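Local coordinates for protein uronate isomerase (Bacillus halodurans C-125, PDB 3HK9) that probably catalyses the zinc-dependent isomerisation of uronates such as D-glucuronate to the corresponding keto sugar acids, at residues V141-P146 / A168-P173; H26-S31 / H353-V358; M257-K262 / F296-L301. All blocks are in the same frame, centred on the assembly; numbering follows the deposited sequence.

Interaction 1: residues V141-P146 / A168-P173; sequences VMTNDP and ALRLDP. With REL (D-glucuronic acid), chain M.
Asn144 and Leu169 form a single backbone bridge, and the closest packing lies here. Asn144 N donates to Ala168 O at 2.8 Å, Arg170 N donates to Asn144 O, and Asn144 OD1 takes the N-H of Ala168 in its amide plane, on a lone pair, at 3.1 Å. Asn144 thus holds the opposite segment with backbone and side chain alike. Pro146 CD rests on Leu169 CD1 at 3.6 Å, and both side chains touch Trp211 of helix 198-215. Residues 141-146 leave strand 137-141 and residues 168-173 include strand 169-170, in the (β/α)8 barrel expected of an amidohydrolase-superfamily enzyme; Arg170 leaves this frame for the bound sugar acid. With OG1 of Thr143 beside its backbone N (chi1 -66°) and turned to Thr27 O, CG2 is left to touch Arg170 CG and NH1. The Arg170 guanidinium meets the D-glucuronic acid carboxylate with two nearly straight bonds, NH1 to O6B at 3.0 Å and NH2 to O6A at 2.7 Å, while NE and NH2 grip Asp172 side-on. A leucine in place of Arg170 would probably leave both the substrate carboxylate and Asp172 without their charged mate. Packing is looser at the partly exposed edge, where Asp145 OD1, bonded to Phe147 N, approaches Pro173 CD only to 4.2 Å.

Interaction 2: residues H26-S31 / H353-V358; sequences HTHLFS and HSDARV. With ZN (zinc ion), chain P; REL (D-glucuronic acid), chain M.
His26-Leu29 and His353-Val358 run in nearly the same direction, 15° apart end to end, although neither is a regular strand. Thr27 CA and Asp355 CA come within 3.9 Å, and two backbone bonds fix the register: Asp355 N to His26 O, in the carbonyl plane, and His28 N to Ala356 O. Leu29 CD1 adds an apolar contact to Ala356 CB. The side chains converge on the zinc ion. His26, its CG anti to the backbone N (chi1 177°), reaches the metal through NE2 at 2.2 Å; His28 does so through NE2 at 2.1 Å, and Asp355 through OD1 at 2.2 Å. This His-X-His pair with a distant aspartate is the metal signature of the amidohydrolase superfamily. Over one face of the His28 ring the Arg357 guanidinium lies flat, planes 2° apart and centres 4.4 Å apart. Arg357 NE donates to O2 of D-glucuronic acid at 2.6 Å and Arg357 NH2 to O3 at 2.9 Å. Zinc also binds sugar atoms O6B and O5, so the metal chelates the carboxylate end while Arg357 holds O2 and O3, consistent with the metal fixing one end of the sugar acid while Arg357 orients the other, where isomerisation would take place.

Interaction 3: residues M257-K262 / F296-L301; sequences MMIGVK and FLVTML. With REL (D-glucuronic acid), chain M.
Met257 and Ile259 carry the backbone bonding with residues 297-301. Met257 N donates to Leu297 O at 2.8 Å, Thr299 N to Met257 O, Ile259 N to Thr299 O, and Leu301 N to Ile259 O at 2.7 Å, so the two segments are joined by an alternating ladder. CA-H···O contacts add to these bonds, Val298 CA meeting the same Met257 O that accepts from Thr299 N. The axes of 257-259 and 296-300 approach to 4.7 Å with their N-to-C directions 14° apart, a parallel pair, and the sequence places helix 282-290 between them: a beta-alpha-beta crossover of the kind from which (β/α)8 barrels are built. That helix packs on Met257, Ile259 and Phe296; the face bearing Met257 and Ile259 also carries Val298 and Met300. On this face the apolar contacts are made by methyl ends: Met257, bent at its last torsion, puts CE 3.7 Å from Phe296 CD1 and close to Val298 CG2, while Met300 runs alongside Ile259 and brings CE against CG2 at 3.9 Å. The other face carries Met258 and Thr299. In Thr299 the hydroxyl points opposite the backbone N (chi1 -165°) and bonds Phe322 O, leaving CG2 to meet Met258 CB. Met258 then turns away from the strand pair toward the active site, its CE 3.1 Å from O6B of D-glucuronic acid. Beyond the ladder, Leu301 CD2 lies against Gly260 O and Val261 CA. Gly260, at a phi of 118°, breaks the strand here; a beta carbon modelled on it would sit 3.0 Å from Leu301 CB.

Overall arrangement
Interaction 2 closes a long loop of the chain, from 26-31 to 353-358, and interactions 1 and 3 are nested within it one after the other. The centres of interactions 1 and 2 lie about 12 Å apart, those of interactions 1 and 3 about 14 Å, and those of interactions 2 and 3 about 17 Å. Interactions 1 and 3 reach the same mixed sheet, through strands 169-170, 255-262 and 296-300, whereas Thr27 bonds Val141 and Thr143 and so ties interaction 2 to interaction 1. Met258 CE packs against Arg170 NH1 at 3.6 Å and His26 NE2 at 3.4 Å. All three contacts touch the D-glucuronic acid, so distant parts of the sequence build one substrate site.

Interaction 1: residues V141-P146 / A168-P173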
# COMPACT_ATOMS: atom_id res chain seq x y z
N VAL A 141 19.02 55.53 31.62
CA VAL A 141 18.14 56.65 31.89
C VAL A 141 17.03 56.14 32.80
O VAL A 141 16.40 55.12 32.52
CB VAL A 141 17.52 57.22 30.60
CG1 VAL A 141 16.44 58.24 30.95
CG2 VAL A 141 18.60 57.86 29.74
N MET A 142 16.83 56.84 33.91
CA MET A 142 15.82 56.47 34.89
C MET A 142 14.53 57.21 34.62
O MET A 142 14.44 58.04 33.71
CB MET A 142 16.28 56.86 36.31
CG MET A 142 17.70 56.47 36.69
SD MET A 142 18.19 57.17 38.32
CE MET A 142 18.66 58.84 37.82
N THR A 143 13.52 56.90 35.42
CA THR A 143 12.23 57.58 35.35
C THR A 143 12.12 58.15 36.76
O THR A 143 11.86 57.41 37.72
CB THR A 143 11.06 56.60 35.11
OG1 THR A 143 11.18 56.02 33.81
CG2 THR A 143 9.73 57.34 35.21
N ASN A 144 12.33 59.45 36.89
CA ASN A 144 12.29 60.09 38.20
C ASN A 144 11.03 60.92 38.42
O ASN A 144 10.88 62.01 37.87
CB ASN A 144 13.53 60.96 38.40
CG ASN A 144 14.80 60.18 38.15
OD1 ASN A 144 15.42 60.29 37.09
ND2 ASN A 144 15.19 59.35 39.11
N ASP A 145 10.15 60.38 39.25
CA ASP A 145 8.87 61.02 39.57
C ASP A 145 8.92 61.80 40.89
O ASP A 145 8.90 61.21 41.97
CB ASP A 145 7.79 59.93 39.61
CG ASP A 145 6.44 60.47 40.00
OD1 ASP A 145 6.22 61.69 39.86
OD2 ASP A 145 5.59 59.66 40.43
N PRO A 146 8.98 63.14 40.81
CA PRO A 146 9.02 64.00 42.00
C PRO A 146 7.73 63.97 42.82
O PRO A 146 7.68 64.45 43.95
CB PRO A 146 9.29 65.38 41.41
CG PRO A 146 8.57 65.31 40.09
CD PRO A 146 8.98 63.95 39.58
N ALA A 168 15.39 61.60 34.28
CA ALA A 168 14.31 61.93 33.35
C ALA A 168 13.15 62.38 34.24
O ALA A 168 12.66 61.61 35.08
CB ALA A 168 13.92 60.72 32.53
N LEU A 169 12.72 63.63 34.06
CA LEU A 169 11.64 64.19 34.86
C LEU A 169 10.25 63.75 34.41
O LEU A 169 9.66 64.32 33.49
CB LEU A 169 11.74 65.72 34.85
CG LEU A 169 10.62 66.51 35.54
CD1 LEU A 169 10.42 66.01 36.96
CD2 LEU A 169 10.98 67.99 35.53
N ARG A 170 9.72 62.73 35.08
CA ARG A 170 8.41 62.17 34.79
C ARG A 170 7.32 63.08 35.39
O ARG A 170 7.37 63.41 36.57
CB ARG A 170 8.34 60.75 35.36
CG ARG A 170 7.18 59.92 34.88
CD ARG A 170 7.09 59.86 33.34
NE ARG A 170 5.93 59.08 32.96
CZ ARG A 170 5.94 57.77 32.75
NH1 ARG A 170 7.06 57.07 32.86
NH2 ARG A 170 4.80 57.14 32.49
N LEU A 171 6.33 63.46 34.58
CA LEU A 171 5.28 64.38 35.04
C LEU A 171 3.81 63.95 34.95
O LEU A 171 2.92 64.81 34.95
CB LEU A 171 5.45 65.71 34.29
CG LEU A 171 6.84 66.36 34.35
CD1 LEU A 171 6.99 67.46 33.31
CD2 LEU A 171 7.06 66.91 35.74
N ASP A 172 3.54 62.65 34.91
CA ASP A 172 2.16 62.16 34.80
C ASP A 172 1.15 62.82 35.75
O ASP A 172 0.06 63.22 35.32
CB ASP A 172 2.13 60.63 34.99
CG ASP A 172 2.85 59.89 33.86
OD1 ASP A 172 3.71 60.50 33.20
OD2 ASP A 172 2.56 58.69 33.63
N PRO A 173 1.49 62.95 37.05
CA PRO A 173 0.54 63.59 37.98
C PRO A 173 0.19 65.03 37.62
O PRO A 173 -0.97 65.42 37.66
CB PRO A 173 1.25 63.47 39.33
CG PRO A 173 2.00 62.15 39.18
CD PRO A 173 2.59 62.31 37.79
O6A REL M . 4.76 54.54 31.71
C6 REL M . 5.79 53.81 31.73
O6B REL M . 6.95 54.21 31.90
C5 REL M . 5.55 52.31 31.52
O5 REL M . 6.68 51.77 30.83
C4 REL M . 5.35 51.53 32.85
O4 REL M . 4.19 52.09 33.49
C3 REL M . 5.15 49.99 32.69
O3 REL M . 4.71 49.38 33.92
C2 REL M . 6.44 49.31 32.19
O2 REL M . 7.13 48.64 33.23
C1 REL M . 6.13 48.34 31.05
O1 REL M . 6.96 48.10 30.16
O HOH W 1 9.82 58.27 31.82

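Interaction 2: residues H26-S31 / H353-V358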
# COMPACT_ATOMS: atom_id res chain seq x y z
N HIS A 26 15.34 54.66 28.50
CA HIS A 26 14.13 54.58 29.32
C HIS A 26 14.10 53.29 30.11
O HIS A 26 13.99 52.20 29.55
CB HIS A 26 12.82 54.69 28.53
CG HIS A 26 11.60 54.54 29.39
ND1 HIS A 26 11.37 55.33 30.50
CD2 HIS A 26 10.56 53.67 29.34
CE1 HIS A 26 10.26 54.94 31.10
NE2 HIS A 26 9.75 53.93 30.41
N THR A 27 14.20 53.43 31.43
CA THR A 27 14.19 52.29 32.34
C THR A 27 13.54 52.74 33.65
O THR A 27 13.27 53.93 33.85
CB THR A 27 15.62 51.84 32.71
OG1 THR A 27 16.18 52.78 33.63
CG2 THR A 27 16.50 51.78 31.46
N HIS A 28 13.30 51.78 34.53
CA HIS A 28 12.73 52.06 35.84
C HIS A 28 13.75 51.61 36.87
O HIS A 28 13.41 51.09 37.93
CB HIS A 28 11.40 51.33 36.01
CG HIS A 28 10.33 51.85 35.11
ND1 HIS A 28 9.64 53.01 35.39
CD2 HIS A 28 9.88 51.42 33.91
CE1 HIS A 28 8.81 53.28 34.39
NE2 HIS A 28 8.94 52.33 33.48
N LEU A 29 15.02 51.82 36.52
CA LEU A 29 16.13 51.47 37.40
C LEU A 29 16.63 52.76 38.04
O LEU A 29 16.36 53.86 37.54
CB LEU A 29 17.25 50.80 36.60
CG LEU A 29 16.85 49.57 35.78
CD1 LEU A 29 18.04 49.07 34.98
CD2 LEU A 29 16.32 48.49 36.71
N PHE A 30 17.36 52.64 39.13
CA PHE A 30 17.89 53.80 39.83
C PHE A 30 19.35 53.56 40.19
O PHE A 30 19.74 52.42 40.45
CB PHE A 30 17.10 54.03 41.13
CG PHE A 30 15.63 54.26 40.91
CD1 PHE A 30 15.14 55.54 40.68
CD2 PHE A 30 14.74 53.19 40.93
CE1 PHE A 30 13.77 55.75 40.46
CE2 PHE A 30 13.37 53.39 40.71
CZ PHE A 30 12.89 54.67 40.47
N SER A 31 20.16 54.61 40.18
CA SER A 31 21.56 54.48 40.55
C SER A 31 21.52 53.76 41.90
O SER A 31 20.69 54.09 42.75
CB SER A 31 22.21 55.85 40.71
OG SER A 31 23.61 55.73 40.90
N HIS A 353 14.63 50.30 23.89
CA HIS A 353 14.94 50.68 25.27
C HIS A 353 14.51 49.45 26.06
O HIS A 353 13.70 48.66 25.58
CB HIS A 353 14.19 51.95 25.73
CG HIS A 353 12.71 51.79 25.88
ND1 HIS A 353 11.83 52.00 24.84
CD2 HIS A 353 11.95 51.47 26.95
CE1 HIS A 353 10.59 51.82 25.27
NE2 HIS A 353 10.64 51.50 26.55
N SER A 354 15.06 49.25 27.26
CA SER A 354 14.71 48.07 28.04
C SER A 354 13.46 48.21 28.89
O SER A 354 12.70 47.27 29.02
CB SER A 354 15.86 47.67 28.95
OG SER A 354 16.00 48.59 30.02
N ASP A 355 13.28 49.39 29.47
CA ASP A 355 12.13 49.64 30.34
C ASP A 355 12.33 48.75 31.57
O ASP A 355 11.38 48.36 32.23
CB ASP A 355 10.83 49.24 29.63
CG ASP A 355 9.66 50.14 29.99
OD1 ASP A 355 9.64 50.70 31.10
OD2 ASP A 355 8.75 50.27 29.14
N ALA A 356 13.59 48.43 31.88
CA ALA A 356 13.88 47.56 33.01
C ALA A 356 13.32 48.07 34.34
O ALA A 356 13.45 49.25 34.67
CB ALA A 356 15.38 47.33 33.13
N ARG A 357 12.69 47.17 35.07
CA ARG A 357 12.13 47.47 36.39
C ARG A 357 13.00 46.73 37.40
O ARG A 357 13.07 47.09 38.57
CB ARG A 357 10.68 47.00 36.49
CG ARG A 357 9.66 47.98 35.93
CD ARG A 357 8.25 47.45 36.09
NE ARG A 357 7.24 48.47 35.82
CZ ARG A 357 6.96 49.49 36.63
NH1 ARG A 357 7.61 49.62 37.78
NH2 ARG A 357 6.02 50.37 36.31
N VAL A 358 13.66 45.69 36.91
CA VAL A 358 14.56 44.88 37.73
C VAL A 358 15.91 44.85 37.01
O VAL A 358 15.98 44.50 35.84
CB VAL A 358 14.03 43.44 37.90
CG1 VAL A 358 14.96 42.64 38.81
CG2 VAL A 358 12.61 43.46 38.46
ZN ZN P . 8.39 52.50 31.41
O6A REL M . 4.76 54.54 31.71
C6 REL M . 5.79 53.81 31.73
O6B REL M . 6.95 54.21 31.90
C5 REL M . 5.55 52.31 31.52
O5 REL M . 6.68 51.77 30.83
C4 REL M . 5.35 51.53 32.85
O4 REL M . 4.19 52.09 33.49
C3 REL M . 5.15 49.99 32.69
O3 REL M . 4.71 49.38 33.92
C2 REL M . 6.44 49.31 32.19
O2 REL M . 7.13 48.64 33.23
C1 REL M . 6.13 48.34 31.05
O1 REL M . 6.96 48.10 30.16
O HOH W 2 14.61 49.23 39.99
O HOH W 3 11.44 49.25 39.44

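Interaction 3: residues M257-K262 / F296-L301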
# COMPACT_ATOMS: atom_id res chain seq x y z
N MET A 257 6.86 61.58 24.99
CA MET A 257 5.45 61.21 25.12
C MET A 257 5.29 59.73 24.82
O MET A 257 5.62 59.28 23.72
CB MET A 257 4.57 62.01 24.16
CG MET A 257 4.61 63.52 24.37
SD MET A 257 3.48 64.40 23.26
CE MET A 257 4.38 64.33 21.72
N MET A 258 4.80 58.98 25.79
CA MET A 258 4.59 57.55 25.60
C MET A 258 3.07 57.40 25.55
O MET A 258 2.39 57.43 26.58
CB MET A 258 5.22 56.80 26.77
CG MET A 258 6.58 57.36 27.14
SD MET A 258 7.72 56.12 27.75
CE MET A 258 7.23 56.03 29.43
N ILE A 259 2.56 57.23 24.34
CA ILE A 259 1.13 57.20 24.09
C ILE A 259 0.40 55.88 23.87
O ILE A 259 0.88 55.00 23.16
CB ILE A 259 0.81 58.10 22.88
CG1 ILE A 259 1.48 59.47 23.09
CG2 ILE A 259 -0.69 58.24 22.70
CD1 ILE A 259 1.47 60.38 21.86
N GLY A 260 -0.79 55.78 24.47
CA GLY A 260 -1.61 54.60 24.28
C GLY A 260 -1.95 53.76 25.48
O GLY A 260 -2.64 52.74 25.35
N VAL A 261 -1.49 54.16 26.66
CA VAL A 261 -1.77 53.38 27.86
C VAL A 261 -3.14 53.73 28.48
O VAL A 261 -3.48 54.89 28.67
CB VAL A 261 -0.64 53.55 28.93
CG1 VAL A 261 -0.52 55.00 29.36
CG2 VAL A 261 -0.90 52.65 30.13
N LYS A 262 -3.92 52.70 28.76
CA LYS A 262 -5.23 52.86 29.38
C LYS A 262 -5.02 52.36 30.81
O LYS A 262 -5.05 51.16 31.07
CB LYS A 262 -6.26 52.00 28.63
CG LYS A 262 -7.72 52.26 29.00
CD LYS A 262 -8.65 51.58 27.99
CE LYS A 262 -10.08 51.53 28.48
NZ LYS A 262 -10.61 52.89 28.77
N PHE A 296 10.73 66.33 20.24
CA PHE A 296 9.82 65.33 20.80
C PHE A 296 10.30 63.89 20.65
O PHE A 296 10.69 63.45 19.56
CB PHE A 296 8.45 65.46 20.13
CG PHE A 296 7.79 66.81 20.32
CD1 PHE A 296 6.85 67.01 21.33
CD2 PHE A 296 8.10 67.88 19.47
CE1 PHE A 296 6.22 68.25 21.50
CE2 PHE A 296 7.47 69.12 19.63
CZ PHE A 296 6.54 69.31 20.65
N LEU A 297 10.29 63.15 21.76
CA LEU A 297 10.64 61.74 21.76
C LEU A 297 9.29 61.03 21.89
O LEU A 297 8.53 61.30 22.81
CB LEU A 297 11.53 61.39 22.96
CG LEU A 297 13.01 61.75 22.81
CD1 LEU A 297 13.68 61.80 24.18
CD2 LEU A 297 13.69 60.74 21.90
N VAL A 298 8.98 60.14 20.96
CA VAL A 298 7.69 59.47 21.01
C VAL A 298 7.78 57.97 20.80
O VAL A 298 8.60 57.48 20.02
CB VAL A 298 6.71 60.06 19.95
CG1 VAL A 298 5.37 59.31 19.99
CG2 VAL A 298 6.48 61.54 20.22
N THR A 299 6.94 57.25 21.54
CA THR A 299 6.83 55.81 21.44
C THR A 299 5.34 55.58 21.69
O THR A 299 4.74 56.30 22.49
CB THR A 299 7.69 55.08 22.51
OG1 THR A 299 7.81 53.69 22.16
CG2 THR A 299 7.05 55.18 23.90
N MET A 300 4.73 54.63 21.00
CA MET A 300 3.31 54.39 21.20
C MET A 300 3.04 52.94 21.58
O MET A 300 3.81 52.04 21.25
CB MET A 300 2.55 54.81 19.94
CG MET A 300 2.77 56.29 19.59
SD MET A 300 1.81 56.91 18.20
CE MET A 300 0.27 57.40 19.06
N LEU A 301 1.94 52.72 22.30
CA LEU A 301 1.62 51.38 22.78
C LEU A 301 0.83 50.47 21.85
O LEU A 301 0.95 49.24 21.92
CB LEU A 301 0.88 51.50 24.12
CG LEU A 301 0.80 50.23 24.97
CD1 LEU A 301 2.21 49.74 25.27
CD2 LEU A 301 0.05 50.52 26.27
O6A REL M . 4.76 54.54 31.71
C6 REL M . 5.79 53.81 31.73
O6B REL M . 6.95 54.21 31.90
C5 REL M . 5.55 52.31 31.52
O5 REL M . 6.68 51.77 30.83
C4 REL M . 5.35 51.53 32.85
O4 REL M . 4.19 52.09 33.49
C3 REL M . 5.15 49.99 32.69
O3 REL M . 4.71 49.38 33.92
C2 REL M . 6.44 49.31 32.19
O2 REL M . 7.13 48.64 33.23
C1 REL M . 6.13 48.34 31.05
O1 REL M . 6.96 48.10 30.16